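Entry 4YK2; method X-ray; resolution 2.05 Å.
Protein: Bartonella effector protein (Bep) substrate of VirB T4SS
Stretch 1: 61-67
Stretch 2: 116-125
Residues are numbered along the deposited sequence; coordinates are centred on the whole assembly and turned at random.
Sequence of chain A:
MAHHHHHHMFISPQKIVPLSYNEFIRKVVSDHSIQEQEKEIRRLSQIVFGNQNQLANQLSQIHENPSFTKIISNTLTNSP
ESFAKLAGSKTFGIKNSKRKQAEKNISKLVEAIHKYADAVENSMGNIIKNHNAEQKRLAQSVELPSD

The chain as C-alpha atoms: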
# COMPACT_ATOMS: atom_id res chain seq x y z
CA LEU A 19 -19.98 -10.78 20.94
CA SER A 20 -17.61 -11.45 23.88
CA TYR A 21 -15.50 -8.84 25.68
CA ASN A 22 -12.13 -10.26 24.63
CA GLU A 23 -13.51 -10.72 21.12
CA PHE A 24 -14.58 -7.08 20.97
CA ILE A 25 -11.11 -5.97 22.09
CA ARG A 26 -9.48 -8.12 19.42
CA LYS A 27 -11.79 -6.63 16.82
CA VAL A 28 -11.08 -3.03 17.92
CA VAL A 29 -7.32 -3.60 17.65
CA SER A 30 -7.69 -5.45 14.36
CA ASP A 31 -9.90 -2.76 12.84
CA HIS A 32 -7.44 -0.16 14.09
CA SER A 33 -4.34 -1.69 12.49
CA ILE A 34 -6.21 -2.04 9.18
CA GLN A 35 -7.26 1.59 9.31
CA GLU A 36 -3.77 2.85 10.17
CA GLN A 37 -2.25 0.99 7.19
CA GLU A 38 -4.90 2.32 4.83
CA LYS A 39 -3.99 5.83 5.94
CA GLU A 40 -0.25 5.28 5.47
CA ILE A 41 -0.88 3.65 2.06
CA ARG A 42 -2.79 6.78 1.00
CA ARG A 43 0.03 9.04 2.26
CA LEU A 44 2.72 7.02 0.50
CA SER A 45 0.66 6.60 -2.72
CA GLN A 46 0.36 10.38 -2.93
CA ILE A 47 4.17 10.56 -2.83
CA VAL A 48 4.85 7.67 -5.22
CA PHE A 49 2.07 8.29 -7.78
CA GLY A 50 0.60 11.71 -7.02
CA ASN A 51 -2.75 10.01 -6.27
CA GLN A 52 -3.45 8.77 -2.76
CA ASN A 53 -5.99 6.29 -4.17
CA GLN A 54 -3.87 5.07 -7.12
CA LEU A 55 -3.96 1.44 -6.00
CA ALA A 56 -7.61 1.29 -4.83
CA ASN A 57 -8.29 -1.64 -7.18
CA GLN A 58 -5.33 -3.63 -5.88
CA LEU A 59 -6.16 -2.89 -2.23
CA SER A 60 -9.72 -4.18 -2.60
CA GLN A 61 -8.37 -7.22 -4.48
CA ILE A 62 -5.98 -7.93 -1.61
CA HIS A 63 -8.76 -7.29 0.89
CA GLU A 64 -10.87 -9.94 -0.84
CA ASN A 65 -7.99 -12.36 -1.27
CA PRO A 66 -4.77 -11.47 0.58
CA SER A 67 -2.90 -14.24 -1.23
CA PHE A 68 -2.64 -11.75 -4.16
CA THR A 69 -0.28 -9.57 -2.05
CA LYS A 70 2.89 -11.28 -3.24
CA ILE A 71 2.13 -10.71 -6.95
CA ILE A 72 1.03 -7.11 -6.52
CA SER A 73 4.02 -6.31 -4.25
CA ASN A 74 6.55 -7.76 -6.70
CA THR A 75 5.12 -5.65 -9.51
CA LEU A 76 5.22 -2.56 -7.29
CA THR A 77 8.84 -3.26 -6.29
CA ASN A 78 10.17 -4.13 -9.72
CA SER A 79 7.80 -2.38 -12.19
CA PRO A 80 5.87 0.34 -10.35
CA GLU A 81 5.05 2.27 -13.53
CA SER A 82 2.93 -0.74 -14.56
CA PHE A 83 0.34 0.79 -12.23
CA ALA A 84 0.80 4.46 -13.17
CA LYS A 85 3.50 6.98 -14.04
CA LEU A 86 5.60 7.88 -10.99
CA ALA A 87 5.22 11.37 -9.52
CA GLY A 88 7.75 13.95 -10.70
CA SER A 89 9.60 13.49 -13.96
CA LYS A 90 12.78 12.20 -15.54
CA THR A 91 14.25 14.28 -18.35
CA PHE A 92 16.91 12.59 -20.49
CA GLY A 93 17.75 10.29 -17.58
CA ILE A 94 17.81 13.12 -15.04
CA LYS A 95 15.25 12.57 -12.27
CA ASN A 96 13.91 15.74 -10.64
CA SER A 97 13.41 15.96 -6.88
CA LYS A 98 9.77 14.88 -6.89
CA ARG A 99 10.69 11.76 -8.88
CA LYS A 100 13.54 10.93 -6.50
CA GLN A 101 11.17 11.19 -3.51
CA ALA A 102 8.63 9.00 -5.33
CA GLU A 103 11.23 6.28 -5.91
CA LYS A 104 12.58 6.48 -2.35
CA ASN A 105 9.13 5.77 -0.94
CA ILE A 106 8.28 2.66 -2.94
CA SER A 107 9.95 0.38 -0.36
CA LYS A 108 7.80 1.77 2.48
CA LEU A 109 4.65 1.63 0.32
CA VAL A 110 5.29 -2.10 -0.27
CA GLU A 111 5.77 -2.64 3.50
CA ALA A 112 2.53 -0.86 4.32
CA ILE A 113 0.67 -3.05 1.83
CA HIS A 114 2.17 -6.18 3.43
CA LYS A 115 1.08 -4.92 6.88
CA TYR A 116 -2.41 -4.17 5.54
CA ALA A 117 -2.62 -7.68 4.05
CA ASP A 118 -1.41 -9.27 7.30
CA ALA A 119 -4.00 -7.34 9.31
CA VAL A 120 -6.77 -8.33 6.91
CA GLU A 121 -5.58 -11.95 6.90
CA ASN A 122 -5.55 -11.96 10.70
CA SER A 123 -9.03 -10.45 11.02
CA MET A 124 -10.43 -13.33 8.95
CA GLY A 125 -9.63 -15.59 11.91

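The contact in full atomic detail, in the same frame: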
# COMPACT_ATOMS: atom_id res chain seq x y z
N GLN A 61 -8.69 -5.87 -4.01
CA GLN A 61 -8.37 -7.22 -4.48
C GLN A 61 -7.67 -8.00 -3.36
O GLN A 61 -7.98 -9.17 -3.10
CB GLN A 61 -7.48 -7.14 -5.72
CG GLN A 61 -6.98 -8.50 -6.25
CD GLN A 61 -6.13 -8.33 -7.51
OE1 GLN A 61 -6.04 -7.24 -8.06
NE2 GLN A 61 -5.50 -9.41 -7.96
N ILE A 62 -6.71 -7.34 -2.73
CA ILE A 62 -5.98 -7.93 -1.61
C ILE A 62 -6.94 -8.14 -0.45
O ILE A 62 -6.92 -9.18 0.21
CB ILE A 62 -4.78 -7.05 -1.20
CG1 ILE A 62 -3.66 -7.19 -2.23
CG2 ILE A 62 -4.26 -7.44 0.18
CD1 ILE A 62 -2.56 -6.15 -2.09
N HIS A 63 -7.80 -7.16 -0.20
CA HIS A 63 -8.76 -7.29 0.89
C HIS A 63 -9.61 -8.54 0.72
O HIS A 63 -9.87 -9.27 1.68
CB HIS A 63 -9.66 -6.06 0.97
CG HIS A 63 -10.59 -6.07 2.15
ND1 HIS A 63 -11.84 -6.65 2.10
CD2 HIS A 63 -10.43 -5.61 3.41
CE1 HIS A 63 -12.42 -6.52 3.28
NE2 HIS A 63 -11.58 -5.90 4.10
N GLU A 64 -10.04 -8.79 -0.51
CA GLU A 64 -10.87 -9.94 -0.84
C GLU A 64 -10.07 -11.24 -0.79
O GLU A 64 -10.56 -12.27 -0.33
CB GLU A 64 -11.47 -9.75 -2.23
CG GLU A 64 -11.75 -11.04 -2.98
CD GLU A 64 -13.06 -11.67 -2.59
OE1 GLU A 64 -13.76 -11.10 -1.72
OE2 GLU A 64 -13.40 -12.73 -3.16
N ASN A 65 -8.84 -11.20 -1.29
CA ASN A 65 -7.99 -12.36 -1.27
C ASN A 65 -6.55 -11.95 -1.02
O ASN A 65 -5.83 -11.63 -1.96
CB ASN A 65 -8.10 -13.14 -2.58
CG ASN A 65 -7.37 -14.47 -2.51
OD1 ASN A 65 -6.77 -14.81 -1.49
ND2 ASN A 65 -7.43 -15.24 -3.60
N PRO A 66 -6.11 -11.96 0.25
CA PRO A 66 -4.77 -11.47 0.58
C PRO A 66 -3.64 -12.30 -0.01
O PRO A 66 -2.49 -11.86 0.01
CB PRO A 66 -4.75 -11.54 2.12
CG PRO A 66 -6.18 -11.44 2.51
CD PRO A 66 -6.90 -12.24 1.47
N SER A 67 -3.95 -13.48 -0.55
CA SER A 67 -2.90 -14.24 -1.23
C SER A 67 -2.39 -13.53 -2.51
O SER A 67 -1.34 -13.90 -3.04
CB SER A 67 -3.38 -15.66 -1.56
OG SER A 67 -4.34 -15.67 -2.60
N TYR A 116 -0.98 -4.19 5.81
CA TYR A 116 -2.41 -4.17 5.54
C TYR A 116 -2.92 -5.59 5.28
O TYR A 116 -3.90 -6.03 5.89
CB TYR A 116 -2.70 -3.24 4.35
CG TYR A 116 -4.12 -3.30 3.84
CD1 TYR A 116 -5.13 -2.56 4.46
CD2 TYR A 116 -4.45 -4.06 2.73
CE1 TYR A 116 -6.42 -2.60 3.99
CE2 TYR A 116 -5.74 -4.12 2.26
CZ TYR A 116 -6.72 -3.38 2.89
OH TYR A 116 -8.00 -3.43 2.42
N ALA A 117 -2.25 -6.30 4.38
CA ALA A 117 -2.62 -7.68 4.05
C ALA A 117 -2.58 -8.61 5.26
O ALA A 117 -3.45 -9.45 5.42
CB ALA A 117 -1.72 -8.22 2.96
N ASP A 118 -1.54 -8.47 6.08
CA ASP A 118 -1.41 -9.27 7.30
C ASP A 118 -2.56 -9.00 8.26
O ASP A 118 -3.08 -9.92 8.89
CB ASP A 118 -0.09 -8.99 8.01
CG ASP A 118 1.11 -9.60 7.30
OD1 ASP A 118 0.91 -10.39 6.35
OD2 ASP A 118 2.25 -9.30 7.70
N ALA A 119 -2.94 -7.73 8.38
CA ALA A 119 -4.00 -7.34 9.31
C ALA A 119 -5.34 -7.87 8.81
O ALA A 119 -6.15 -8.35 9.60
CB ALA A 119 -4.04 -5.84 9.48
N VAL A 120 -5.56 -7.79 7.51
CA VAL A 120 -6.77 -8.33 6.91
C VAL A 120 -6.81 -9.85 7.09
O VAL A 120 -7.82 -10.41 7.50
CB VAL A 120 -6.88 -7.96 5.42
CG1 VAL A 120 -8.06 -8.68 4.78
CG2 VAL A 120 -7.01 -6.45 5.24
N GLU A 121 -5.70 -10.50 6.78
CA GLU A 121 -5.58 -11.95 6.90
C GLU A 121 -5.82 -12.40 8.34
O GLU A 121 -6.41 -13.46 8.57
CB GLU A 121 -4.19 -12.41 6.44
CG GLU A 121 -3.98 -13.90 6.47
CD GLU A 121 -4.28 -14.56 5.14
OE1 GLU A 121 -5.24 -15.35 5.06
OE2 GLU A 121 -3.54 -14.28 4.17
N ASN A 122 -5.39 -11.60 9.30
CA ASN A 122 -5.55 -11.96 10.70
C ASN A 122 -7.00 -11.77 11.15
O ASN A 122 -7.50 -12.53 11.97
CB ASN A 122 -4.62 -11.14 11.59
CG ASN A 122 -4.93 -11.31 13.07
OD1 ASN A 122 -4.52 -12.29 13.70
ND2 ASN A 122 -5.68 -10.36 13.63
N SER A 123 -7.66 -10.75 10.62
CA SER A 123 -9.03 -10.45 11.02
C SER A 123 -9.99 -11.54 10.55
O SER A 123 -11.05 -11.73 11.14
CB SER A 123 -9.47 -9.10 10.46
OG SER A 123 -9.60 -9.16 9.05
N MET A 124 -9.61 -12.25 9.49
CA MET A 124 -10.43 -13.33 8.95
C MET A 124 -10.51 -14.52 9.91
O MET A 124 -11.36 -15.40 9.75
CB MET A 124 -9.90 -13.79 7.58
CG MET A 124 -10.17 -12.80 6.43
SD MET A 124 -9.40 -13.26 4.85
CE MET A 124 -10.14 -12.03 3.77
N GLY A 125 -9.63 -14.54 10.91
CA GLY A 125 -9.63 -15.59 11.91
C GLY A 125 -8.84 -15.25 13.17
O GLY A 125 -9.34 -14.56 14.06

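Stretch 1 carries the last turn of a helix, Gln-61 to Glu-64, and then breaks from it: Asn-65 leaves helical phi/psi, although its N still bonds to Gln-61 O at 2.9 Å. Stretch 2 is helical from Tyr-116 through most of its length. The backbones come closest where Pro-66 CA lies 5.6 Å from Ala-117 CA, a separation that the small alanine side chain readily accommodates; His-63 CA and Val-120 CA are 6.4 Å apart.

No hydrogen bond crosses the interface, so contact rests on packing. Ile-62 points toward stretch 2, and its CG2 meets Ala-117 CB at 3.8 Å and the edge of the Tyr-116 ring at CE2, 4.2 Å away. Pro-66, the residue most covered here, offers a compact apolar ring: its CG lies 4.0 Å from Val-120 CG1, and its CD is 4.0 Å from Met-124 CE. The long, unbranched Met-124 side chain also brings CE within 3.5 Å of His-63 O, though this residue is poorly ordered. At the more polar margin, Tyr-116 OH approaches the edge of the His-63 imidazole, 3.4 Å from CD2.

Within stretch 1, Asn-65 OD1 accepts a hydrogen bond from Ser-67 OG at 2.8 Å, bracing the turn around Pro-66.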